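Local coordinates for protein aldehyde dehydrogenase (PDB 3I44) that probably oxidises aldehydes to carboxylic acids with NAD(P)+ as electron acceptor, at residues T169-P174 / K195-A200; I109-G114 / A200-M205; A55-G60 / L223-G228; S103-T108 / A204-E209. The protein carries 1 engineered substitution. One frame throughout, in Å; residues are numbered along the deposited sequence.

Contact 1 (T169-P174 / K195-A200). With NA (sodium ion), chain B.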
loop_
_atom_site.group_PDB
_atom_site.type_symbol
_atom_site.label_atom_id
_atom_site.label_comp_id
_atom_site.label_asym_id
_atom_site.label_seq_id
_atom_site.Cartn_x
_atom_site.Cartn_y
_atom_site.Cartn_z
ATOM N N THR A 169 16.808 7.759 -0.035
ATOM C CA THR A 169 16.943 8.265 -1.393
ATOM C C THR A 169 18.243 7.756 -2.023
ATOM O O THR A 169 19.200 7.478 -1.316
ATOM C CB THR A 169 16.943 9.796 -1.393
ATOM O OG1 THR A 169 17.934 10.264 -0.488
ATOM C CG2 THR A 169 15.582 10.363 -0.967
ATOM N N PRO A 170 18.295 7.680 -3.355
ATOM C CA PRO A 170 19.469 7.168 -4.046
ATOM C C PRO A 170 20.367 8.304 -4.587
ATOM O O PRO A 170 20.195 9.474 -4.203
ATOM C CB PRO A 170 18.830 6.362 -5.169
ATOM C CG PRO A 170 17.644 7.191 -5.542
ATOM C CD PRO A 170 17.219 7.964 -4.316
ATOM N N TRP A 171 21.294 7.942 -5.486
ATOM C CA TRP A 171 22.363 8.832 -5.987
ATOM C C TRP A 171 22.160 9.375 -7.398
ATOM O O TRP A 171 22.915 10.237 -7.827
ATOM C CB TRP A 171 23.709 8.064 -5.966
ATOM C CG TRP A 171 23.587 6.715 -6.577
ATOM C CD1 TRP A 171 23.312 5.546 -5.933
ATOM C CD2 TRP A 171 23.633 6.397 -7.971
ATOM N NE1 TRP A 171 23.241 4.518 -6.829
ATOM C CE2 TRP A 171 23.433 5.011 -8.090
ATOM C CE3 TRP A 171 23.869 7.146 -9.127
ATOM C CZ2 TRP A 171 23.449 4.361 -9.311
ATOM C CZ3 TRP A 171 23.881 6.516 -10.326
ATOM C CH2 TRP A 171 23.673 5.130 -10.422
ATOM N N ASN A 172 21.214 8.825 -8.151
ATOM C CA ASN A 172 21.127 9.104 -9.572
ATOM C C ASN A 172 20.420 10.404 -9.948
ATOM O O ASN A 172 20.798 11.020 -10.931
ATOM C CB ASN A 172 20.553 7.916 -10.357
ATOM C CG ASN A 172 19.119 7.576 -9.985
ATOM O OD1 ASN A 172 18.750 7.611 -8.816
ATOM N ND2 ASN A 172 18.319 7.201 -10.975
ATOM N N TRP A 173 19.382 10.779 -9.215
ATOM C CA TRP A 173 18.693 12.034 -9.419
ATOM C C TRP A 173 18.403 12.586 -8.007
ATOM O O TRP A 173 17.229 12.697 -7.579
ATOM C CB TRP A 173 17.403 11.802 -10.213
ATOM C CG TRP A 173 17.583 11.663 -11.690
ATOM C CD1 TRP A 173 17.584 10.509 -12.414
ATOM C CD2 TRP A 173 17.716 12.719 -12.622
ATOM N NE1 TRP A 173 17.737 10.787 -13.756
ATOM C CE2 TRP A 173 17.835 12.144 -13.901
ATOM C CE3 TRP A 173 17.753 14.112 -12.503
ATOM C CZ2 TRP A 173 17.977 12.911 -15.049
ATOM C CZ3 TRP A 173 17.908 14.874 -13.650
ATOM C CH2 TRP A 173 18.020 14.275 -14.901
ATOM N N PRO A 174 19.474 12.901 -7.264
ATOM C CA PRO A 174 19.326 13.086 -5.807
ATOM C C PRO A 174 18.292 14.146 -5.351
ATOM O O PRO A 174 17.504 13.855 -4.475
ATOM C CB PRO A 174 20.747 13.444 -5.344
ATOM C CG PRO A 174 21.555 13.707 -6.606
ATOM C CD PRO A 174 20.875 12.957 -7.712
ATOM N N LYS A 195 17.738 9.272 5.212
ATOM C CA LYS A 195 19.076 8.699 4.974
ATOM C C LYS A 195 19.375 8.782 3.492
ATOM O O LYS A 195 18.814 8.006 2.704
ATOM C CB LYS A 195 19.152 7.232 5.424
ATOM C CG LYS A 195 20.579 6.644 5.303
ATOM C CD LYS A 195 20.598 5.143 5.068
ATOM C CE LYS A 195 20.391 4.808 3.600
ATOM N NZ LYS A 195 21.473 5.338 2.712
ATOM N N PRO A 196 20.272 9.707 3.088
ATOM C CA PRO A 196 20.509 9.733 1.645
ATOM C C PRO A 196 21.500 8.663 1.215
ATOM O O PRO A 196 21.942 7.870 2.050
ATOM C CB PRO A 196 21.082 11.130 1.417
ATOM C CG PRO A 196 21.722 11.461 2.695
ATOM C CD PRO A 196 20.842 10.896 3.740
ATOM N N SER A 197 21.836 8.636 -0.078
ATOM C CA SER A 197 22.767 7.650 -0.587
ATOM C C SER A 197 24.169 7.962 -0.102
ATOM O O SER A 197 24.612 9.104 -0.152
ATOM C CB SER A 197 22.733 7.611 -2.090
ATOM O OG SER A 197 23.805 6.812 -2.575
ATOM N N GLU A 198 24.863 6.938 0.365
ATOM C CA GLU A 198 26.193 7.126 0.930
ATOM C C GLU A 198 27.225 7.387 -0.173
ATOM O O GLU A 198 28.280 7.933 0.101
ATOM C CB GLU A 198 26.606 5.941 1.838
ATOM C CG GLU A 198 26.907 4.635 1.115
ATOM C CD GLU A 198 25.690 3.776 0.830
ATOM O OE1 GLU A 198 24.527 4.260 0.835
ATOM O OE2 GLU A 198 25.912 2.585 0.584
ATOM N N ILE A 199 26.910 7.056 -1.426
ATOM C CA ILE A 199 27.813 7.419 -2.516
ATOM C C ILE A 199 27.534 8.793 -3.127
ATOM O O ILE A 199 28.342 9.253 -3.926
ATOM C CB ILE A 199 27.942 6.321 -3.594
ATOM C CG1 ILE A 199 26.731 6.242 -4.476
ATOM C CG2 ILE A 199 28.229 4.889 -2.944
ATOM C CD1 ILE A 199 26.921 5.272 -5.663
ATOM N N ALA A 200 26.429 9.457 -2.751
ATOM C CA ALA A 200 26.149 10.844 -3.202
ATOM C C ALA A 200 25.329 11.612 -2.154
ATOM O O ALA A 200 24.184 12.014 -2.419
ATOM C CB ALA A 200 25.389 10.825 -4.549
HETATM NA NA NA B . 30.202 9.556 -5.280
HETATM O O HOH W 1 20.344 10.799 -1.820
HETATM O O HOH W 2 30.537 7.873 -6.361
HETATM O O HOH W 3 31.215 7.783 -3.585
#
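Trp171 CG and Ile199 CG1 each sit between their own backbone N and carbonyl carbon (chi1 48° and 75°), which lays the two side chains alongside each other. The Ile199 CD1 methyl thereby lies over one face of the indole, 3.8 Å from the centroid of its five-membered ring, in a CH-pi contact. Ser197 OG approaches the ring edge in plane, 3.6 Å from Trp171 CD1. Small Ala200 suits the root of the indole, where its CB comes within 3.5 Å of Trp171 CB. Further along, a water links Thr169 OG1 and Pro170 O to Ser197 N, an amide that Thr169 O approaches at too poor an angle to bond. Thr169 N gives Lys195 O a weak bond of 3.4 Å. The two loops, carrying the family sequences PWN and KPSE, follow parallel strands 156-168 and 191-195 of the Rossmann-type domain; in aldehyde dehydrogenases such loops border the coenzyme site. Within the turn from Ser197 to Ala200, Ile199 O binds the sodium ion at 2.3 Å, joined by carbonyls of Ile46 and Glu112. Apolar groups thus pack the turn against the tryptophan, and a neutral backbone oxygen binds the cation.

Contact 2 (I109-G114 / A200-M205). With NA (sodium ion), chain B.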
loop_
_atom_site.group_PDB
_atom_site.type_symbol
_atom_site.label_atom_id
_atom_site.label_comp_id
_atom_site.label_asym_id
_atom_site.label_seq_id
_atom_site.Cartn_x
_atom_site.Cartn_y
_atom_site.Cartn_z
ATOM N N ILE A 109 26.235 18.228 -6.861
ATOM C CA ILE A 109 25.722 17.055 -7.561
ATOM C C ILE A 109 26.688 16.573 -8.634
ATOM O O ILE A 109 27.003 15.378 -8.696
ATOM C CB ILE A 109 24.334 17.306 -8.168
ATOM C CG1 ILE A 109 23.303 17.495 -7.026
ATOM C CG2 ILE A 109 23.980 16.149 -9.136
ATOM C CD1 ILE A 109 21.858 17.927 -7.481
ATOM N N SER A 110 27.160 17.507 -9.468
ATOM C CA SER A 110 28.143 17.195 -10.513
ATOM C C SER A 110 29.359 16.466 -9.915
ATOM O O SER A 110 29.759 15.390 -10.387
ATOM C CB SER A 110 28.601 18.486 -11.200
ATOM O OG SER A 110 29.395 18.214 -12.325
ATOM N N MET A 111 29.913 17.048 -8.862
ATOM C CA MET A 111 31.094 16.472 -8.205
ATOM C C MET A 111 30.901 15.073 -7.637
ATOM O O MET A 111 31.739 14.211 -7.861
ATOM C CB MET A 111 31.580 17.392 -7.073
ATOM C CG MET A 111 32.721 16.809 -6.260
ATOM S SD MET A 111 33.437 18.047 -5.130
ATOM C CE MET A 111 32.342 17.979 -3.746
ATOM N N GLU A 112 29.813 14.861 -6.895
ATOM C CA GLU A 112 29.572 13.603 -6.148
ATOM C C GLU A 112 29.046 12.448 -7.002
ATOM O O GLU A 112 29.312 11.289 -6.680
ATOM C CB GLU A 112 28.626 13.861 -4.952
ATOM C CG GLU A 112 27.151 14.061 -5.353
ATOM C CD GLU A 112 26.186 14.364 -4.179
ATOM O OE1 GLU A 112 26.642 14.462 -3.049
ATOM O OE2 GLU A 112 24.949 14.443 -4.403
ATOM N N MET A 113 28.299 12.733 -8.088
ATOM C CA MET A 113 27.774 11.649 -8.919
ATOM C C MET A 113 28.055 11.750 -10.415
ATOM O O MET A 113 27.692 10.862 -11.180
ATOM C CB MET A 113 26.288 11.353 -8.598
ATOM C CG MET A 113 25.326 12.513 -8.672
ATOM S SD MET A 113 25.049 12.971 -10.383
ATOM C CE MET A 113 24.398 11.436 -11.095
ATOM N N GLY A 114 28.707 12.830 -10.838
ATOM C CA GLY A 114 29.274 12.923 -12.177
ATOM C C GLY A 114 28.435 13.636 -13.217
ATOM O O GLY A 114 28.843 13.673 -14.395
ATOM N N ALA A 200 26.429 9.457 -2.751
ATOM C CA ALA A 200 26.149 10.844 -3.202
ATOM C C ALA A 200 25.329 11.612 -2.154
ATOM O O ALA A 200 24.184 12.014 -2.419
ATOM C CB ALA A 200 25.389 10.825 -4.549
ATOM N N PRO A 201 25.881 11.773 -0.931
ATOM C CA PRO A 201 25.126 12.335 0.183
ATOM C C PRO A 201 25.220 13.849 0.302
ATOM O O PRO A 201 24.438 14.461 1.048
ATOM C CB PRO A 201 25.832 11.721 1.394
ATOM C CG PRO A 201 27.234 11.727 0.984
ATOM C CD PRO A 201 27.234 11.384 -0.509
ATOM N N LEU A 202 26.187 14.444 -0.375
ATOM C CA LEU A 202 26.485 15.846 -0.160
ATOM C C LEU A 202 25.319 16.766 -0.572
ATOM O O LEU A 202 25.040 17.753 0.105
ATOM C CB LEU A 202 27.792 16.250 -0.849
ATOM C CG LEU A 202 29.092 15.519 -0.447
ATOM C CD1 LEU A 202 30.246 16.022 -1.292
ATOM C CD2 LEU A 202 29.432 15.626 1.051
ATOM N N SER A 203 24.615 16.413 -1.642
ATOM C CA SER A 203 23.514 17.237 -2.106
ATOM C C SER A 203 22.435 17.306 -1.036
ATOM O O SER A 203 21.927 18.379 -0.763
ATOM C CB SER A 203 22.973 16.746 -3.445
ATOM O OG SER A 203 22.744 15.350 -3.470
ATOM N N ALA A 204 22.129 16.158 -0.423
ATOM C CA ALA A 204 21.181 16.049 0.697
ATOM C C ALA A 204 21.631 16.828 1.913
ATOM O O ALA A 204 20.839 17.468 2.599
ATOM C CB ALA A 204 20.937 14.568 1.061
ATOM N N MET A 205 22.925 16.796 2.180
ATOM C CA MET A 205 23.457 17.568 3.320
ATOM C C MET A 205 23.298 19.065 3.071
ATOM O O MET A 205 22.966 19.813 3.974
ATOM C CB MET A 205 24.922 17.185 3.582
ATOM C CG MET A 205 24.996 15.733 4.024
ATOM S SD MET A 205 26.646 15.139 4.346
ATOM C CE MET A 205 27.014 15.970 5.908
HETATM NA NA NA B . 30.202 9.556 -5.280
HETATM O O HOH W 2 30.537 7.873 -6.361
HETATM O O HOH W 3 31.215 7.783 -3.585
#
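The last turn of helix 102-113 meets the first turn of helix 202-213, with Glu112 CA 5.3 Å from Ala200 CA and Ile109 CA 5.9 Å from Ser203 CA. Glu112 dominates the interface. Its chain is extended beyond CG and runs antiparallel alongside the Leu202 side chain, delivering the carboxylate to the start of the second helix. There OE1 accepts a bond from Ser203 N at 3.1 Å, met on the syn side but 30° out of the carboxylate plane, and a weak one from Leu202 N. OE2 receives Ser203 OG at 2.6 Å through its syn lone pair, with Ser203 N adding a long, weak bond. The serine hydroxyl, placed between its own N and carbonyl carbon (chi1 48°), and its amide thus grip the group together. This is a carboxylate from one helix satisfying backbone N-H groups at the beginning of another, where no preceding helical turn supplies acceptors; the positive end of the helix dipole and the hydroxyl would tend to stabilise the carboxylate, although Ala200 O, another acceptor, lies 3.2 Å from Glu112 OE2 and would work the other way. Meanwhile the backbone of the same residue turns to the metal: Glu112 O binds the sodium ion at 2.4 Å, near the end of its helix, where a carbonyl can face a ligand. Apolar contacts flank the carboxylate. Ile109 CG1 rests on Ser203 CB at 3.7 Å, and Met111, bent at its thioether, reaches Leu202 CD1 with CE. Pro174 of helix 174-188 packs against both Glu112 and Ser203.

Contact 3 (A55-G60 / L223-G228)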
loop_
_atom_site.group_PDB
_atom_site.type_symbol
_atom_site.label_atom_id
_atom_site.label_comp_id
_atom_site.label_asym_id
_atom_site.label_seq_id
_atom_site.Cartn_x
_atom_site.Cartn_y
_atom_site.Cartn_z
ATOM N N ALA A 55 35.215 14.187 -0.382
ATOM C CA ALA A 55 34.726 14.469 0.955
ATOM C C ALA A 55 34.781 13.229 1.790
ATOM O O ALA A 55 34.900 12.112 1.278
ATOM C CB ALA A 55 33.266 15.012 0.912
ATOM N N VAL A 56 34.688 13.428 3.091
ATOM C CA VAL A 56 34.538 12.329 4.022
ATOM C C VAL A 56 33.243 12.507 4.802
ATOM O O VAL A 56 32.944 13.602 5.282
ATOM C CB VAL A 56 35.766 12.206 4.989
ATOM C CG1 VAL A 56 36.026 13.508 5.746
ATOM C CG2 VAL A 56 35.568 10.990 5.954
ATOM N N ILE A 57 32.473 11.424 4.908
ATOM C CA ILE A 57 31.243 11.394 5.707
ATOM C C ILE A 57 31.315 10.294 6.755
ATOM O O ILE A 57 32.228 9.466 6.732
ATOM C CB ILE A 57 29.972 11.169 4.812
ATOM C CG1 ILE A 57 30.070 9.862 4.017
ATOM C CG2 ILE A 57 29.774 12.363 3.916
ATOM C CD1 ILE A 57 28.711 9.291 3.592
ATOM N N SER A 58 30.337 10.273 7.657
ATOM C CA SER A 58 30.207 9.220 8.657
ATOM C C SER A 58 29.064 8.299 8.280
ATOM O O SER A 58 28.004 8.782 7.880
ATOM C CB SER A 58 29.920 9.810 10.034
ATOM O OG SER A 58 30.968 10.637 10.469
ATOM N N LEU A 59 29.282 6.985 8.393
ATOM C CA LEU A 59 28.219 5.984 8.319
ATOM C C LEU A 59 27.658 5.804 9.713
ATOM O O LEU A 59 28.363 5.355 10.628
ATOM C CB LEU A 59 28.750 4.639 7.773
ATOM C CG LEU A 59 29.141 4.684 6.293
ATOM C CD1 LEU A 59 29.716 3.331 5.772
ATOM C CD2 LEU A 59 27.946 5.143 5.416
ATOM N N GLY A 60 26.393 6.167 9.884
ATOM C CA GLY A 60 25.753 6.123 11.196
ATOM C C GLY A 60 25.470 4.719 11.684
ATOM O O GLY A 60 25.499 3.755 10.917
ATOM N N LEU A 223 18.698 14.343 9.282
ATOM C CA LEU A 223 19.500 13.657 8.286
ATOM C C LEU A 223 20.617 12.877 8.979
ATOM O O LEU A 223 21.389 13.453 9.766
ATOM C CB LEU A 223 20.068 14.640 7.227
ATOM C CG LEU A 223 20.944 14.010 6.103
ATOM C CD1 LEU A 223 21.003 14.881 4.847
ATOM C CD2 LEU A 223 22.377 13.751 6.586
ATOM N N ILE A 224 20.649 11.575 8.724
ATOM C CA ILE A 224 21.766 10.727 9.126
ATOM C C ILE A 224 22.274 10.005 7.883
ATOM O O ILE A 224 21.482 9.592 7.035
ATOM C CB ILE A 224 21.391 9.687 10.226
ATOM C CG1 ILE A 224 20.276 8.749 9.740
ATOM C CG2 ILE A 224 21.029 10.404 11.520
ATOM C CD1 ILE A 224 19.890 7.657 10.713
ATOM N N ASN A 225 23.587 9.907 7.735
ATOM C CA ASN A 225 24.171 9.106 6.655
ATOM C C ASN A 225 24.329 7.672 7.116
ATOM O O ASN A 225 24.293 7.376 8.325
ATOM C CB ASN A 225 25.509 9.690 6.194
ATOM C CG ASN A 225 25.342 10.977 5.408
ATOM O OD1 ASN A 225 25.990 11.992 5.687
ATOM N ND2 ASN A 225 24.440 10.952 4.444
ATOM N N GLY A 226 24.441 6.757 6.154
ATOM C CA GLY A 226 24.561 5.361 6.497
ATOM C C GLY A 226 24.328 4.528 5.280
ATOM O O GLY A 226 24.049 5.082 4.206
ATOM N N ASP A 227 24.425 3.206 5.444
ATOM C CA ASP A 227 24.242 2.287 4.315
ATOM C C ASP A 227 22.901 1.595 4.385
ATOM O O ASP A 227 22.147 1.788 5.337
ATOM C CB ASP A 227 25.423 1.294 4.198
ATOM C CG ASP A 227 25.406 0.172 5.242
ATOM O OD1 ASP A 227 24.634 0.189 6.232
ATOM O OD2 ASP A 227 26.206 -0.768 5.032
ATOM N N GLY A 228 22.597 0.792 3.372
ATOM C CA GLY A 228 21.324 0.083 3.335
ATOM C C GLY A 228 21.241 -1.024 4.363
ATOM O O GLY A 228 20.239 -1.169 5.079
HETATM O O HOH W 4 25.363 2.694 8.184
#
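Gly60 N donates to Asn225 O at 2.9 Å, meeting the oxygen from above the carbonyl plane, 44° out of it. The bond ties the chain just past strand 52-58, part of the four-stranded mixed sheet near the N terminus, to the loop that follows strand 221-223 of the Rossmann-type domain. Glycine suits position 60 because a CB there would come within 2.9 Å of Asn225 O, a clash. Beside the bond, the side chains of Asn225 and Ile57 lie roughly perpendicular, with Ile57 CD1 4.1 Å from Asn225 CB. The same CB lies 3.1 Å from Ser58 O, a carbonyl buried here without a hydrogen-bonding partner. A water continues the link, donating to Gly60 O and accepting from Asp227 N, each at 2.9 Å. Asp227 stands at the N-cap of helix 228-237, and its OD1 accepts from Asn230 N, so a short polar residue is apt where the loop turns into the helix. Gly226 O, on the same loop, takes a bond from Lys195 NZ. Leu59 has its CG beside its own backbone N (chi1 -69°), and its CD2 branch turns to the loop, where the methyl settles on the bare Gly226 CA at 3.6 Å.

Contact 4 (S103-T108 / A204-E209)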
loop_
_atom_site.group_PDB
_atom_site.type_symbol
_atom_site.label_atom_id
_atom_site.label_comp_id
_atom_site.label_asym_id
_atom_site.label_seq_id
_atom_site.Cartn_x
_atom_site.Cartn_y
_atom_site.Cartn_z
ATOM N N SER A 103 23.358 27.081 -7.663
ATOM C CA SER A 103 24.596 26.726 -8.345
ATOM C C SER A 103 25.579 25.990 -7.402
ATOM O O SER A 103 26.341 25.175 -7.871
ATOM C CB SER A 103 25.208 27.919 -9.078
ATOM O OG SER A 103 25.425 28.951 -8.163
ATOM N N ASP A 104 25.510 26.215 -6.091
ATOM C CA ASP A 104 26.198 25.352 -5.110
ATOM C C ASP A 104 25.681 23.926 -5.222
ATOM O O ASP A 104 26.439 22.955 -5.173
ATOM C CB ASP A 104 25.951 25.838 -3.657
ATOM C CG ASP A 104 26.758 27.076 -3.295
ATOM O OD1 ASP A 104 27.759 27.355 -3.981
ATOM O OD2 ASP A 104 26.383 27.771 -2.318
ATOM N N MET A 105 24.369 23.796 -5.406
ATOM C CA MET A 105 23.746 22.475 -5.528
ATOM C C MET A 105 24.156 21.743 -6.802
ATOM O O MET A 105 24.509 20.537 -6.763
ATOM C CB MET A 105 22.214 22.606 -5.429
ATOM C CG MET A 105 21.467 21.268 -5.434
ATOM S SD MET A 105 21.799 20.282 -3.975
ATOM C CE MET A 105 20.857 21.150 -2.705
ATOM N N ALA A 106 24.126 22.464 -7.930
ATOM C CA ALA A 106 24.604 21.916 -9.198
ATOM C C ALA A 106 26.060 21.416 -9.123
ATOM O O ALA A 106 26.391 20.336 -9.605
ATOM C CB ALA A 106 24.462 22.965 -10.320
ATOM N N LYS A 107 26.944 22.231 -8.573
ATOM C CA LYS A 107 28.366 21.846 -8.446
ATOM C C LYS A 107 28.530 20.612 -7.538
ATOM O O LYS A 107 29.303 19.708 -7.854
ATOM C CB LYS A 107 29.217 23.034 -7.934
ATOM N N THR A 108 27.768 20.569 -6.439
ATOM C CA THR A 108 27.824 19.462 -5.484
ATOM C C THR A 108 27.365 18.160 -6.162
ATOM O O THR A 108 28.045 17.123 -6.100
ATOM C CB THR A 108 26.984 19.748 -4.289
ATOM O OG1 THR A 108 27.422 20.960 -3.671
ATOM C CG2 THR A 108 27.029 18.606 -3.267
ATOM N N ALA A 204 22.129 16.158 -0.423
ATOM C CA ALA A 204 21.181 16.049 0.697
ATOM C C ALA A 204 21.631 16.828 1.913
ATOM O O ALA A 204 20.839 17.468 2.599
ATOM C CB ALA A 204 20.937 14.568 1.061
ATOM N N MET A 205 22.925 16.796 2.180
ATOM C CA MET A 205 23.457 17.568 3.320
ATOM C C MET A 205 23.298 19.065 3.071
ATOM O O MET A 205 22.966 19.813 3.974
ATOM C CB MET A 205 24.922 17.185 3.582
ATOM C CG MET A 205 24.996 15.733 4.024
ATOM S SD MET A 205 26.646 15.139 4.346
ATOM C CE MET A 205 27.014 15.970 5.908
ATOM N N LEU A 206 23.531 19.508 1.845
ATOM C CA LEU A 206 23.259 20.922 1.488
ATOM C C LEU A 206 21.741 21.227 1.597
ATOM O O LEU A 206 21.352 22.288 2.077
ATOM C CB LEU A 206 23.803 21.250 0.086
ATOM C CG LEU A 206 23.512 22.634 -0.527
ATOM C CD1 LEU A 206 23.940 23.804 0.429
ATOM C CD2 LEU A 206 24.193 22.750 -1.957
ATOM N N PHE A 207 20.896 20.291 1.185
ATOM C CA PHE A 207 19.451 20.448 1.339
ATOM C C PHE A 207 19.110 20.611 2.816
ATOM O O PHE A 207 18.280 21.458 3.186
ATOM C CB PHE A 207 18.695 19.272 0.729
ATOM C CG PHE A 207 17.211 19.447 0.720
ATOM C CD1 PHE A 207 16.601 20.233 -0.248
ATOM C CD2 PHE A 207 16.423 18.843 1.672
ATOM C CE1 PHE A 207 15.215 20.413 -0.271
ATOM C CE2 PHE A 207 15.035 19.002 1.655
ATOM C CZ PHE A 207 14.438 19.782 0.677
ATOM N N ALA A 208 19.798 19.841 3.660
ATOM C CA ALA A 208 19.675 20.002 5.108
ATOM C C ALA A 208 19.998 21.425 5.530
ATOM O O ALA A 208 19.274 21.992 6.333
ATOM C CB ALA A 208 20.560 19.003 5.868
ATOM N N GLU A 209 21.100 21.976 5.026
ATOM C CA GLU A 209 21.448 23.371 5.324
ATOM C C GLU A 209 20.393 24.352 4.834
ATOM O O GLU A 209 20.185 25.384 5.449
ATOM C CB GLU A 209 22.777 23.768 4.686
ATOM C CG GLU A 209 23.994 23.064 5.244
ATOM C CD GLU A 209 25.278 23.516 4.525
ATOM O OE1 GLU A 209 25.429 24.706 4.242
ATOM O OE2 GLU A 209 26.112 22.686 4.185
#
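Leu206 and Met105 carry most of this helix-helix contact, and the bond from CA to CB of Leu206 points toward the partner helix. Its CG stands opposite the backbone N (chi1 175°), and the CD2 branch lies against the backbone, 3.6 Å from Met105 N, with Asp104 CB at 3.9 Å and Thr108 OG1 at 4.1 Å round it. CD2 thus sits in a dent between Asp104, Met105 and Thr108, with Arg101 also touching the leucine; a branched apolar end fills such a dent well. Met105 answers from the other helix. Bends at chi2 (66°) and chi3 swing its flexible thioether across Leu206 obliquely, until the CE methyl lies 3.7 Å from Leu206 CG. That methyl also reaches the backbone of Phe207, 4.0 Å from its N. No hydrogen bond crosses the interface. Thr108 settles its hydroxyl within its own helix: OG1 donates to Asp104 O at 2.7 Å, while Thr108 N reaches the same oxygen from the other face of the carbonyl plane. The short helical segments run nearly antiparallel, at 162°, their axes 10.4 Å apart. Glu209 and Arg101 form a salt bridge nearby. Met105 and Phe207 both pack on Met175 of helix 174-188, and Met105 also touches Thr125 of helix 117-141, which places the pair within a layer of helices beside the Rossmann-type sheet.

Contacts 2 and 4 are successive levels of one helix pair, 102-113 and 202-213, nearly antiparallel where contact 4 lies, their centres about 7 Å apart. Contact 1, about 8 Å from contact 2, joins the loop leading into helix 202-213 to the loop before helix 174-188; the two share Ala200 and the sodium site. Contact 3 lies about 16 Å from contact 4. Along the chain, contact 1 is nested within the loop closed by contact 2, and contacts 1, 2 and 4 all fall within that of contact 3. Through contacts 2 to 4, segments distant in sequence probably help hold the N-terminal sheet, the helices and the loops of the Rossmann-type domain together.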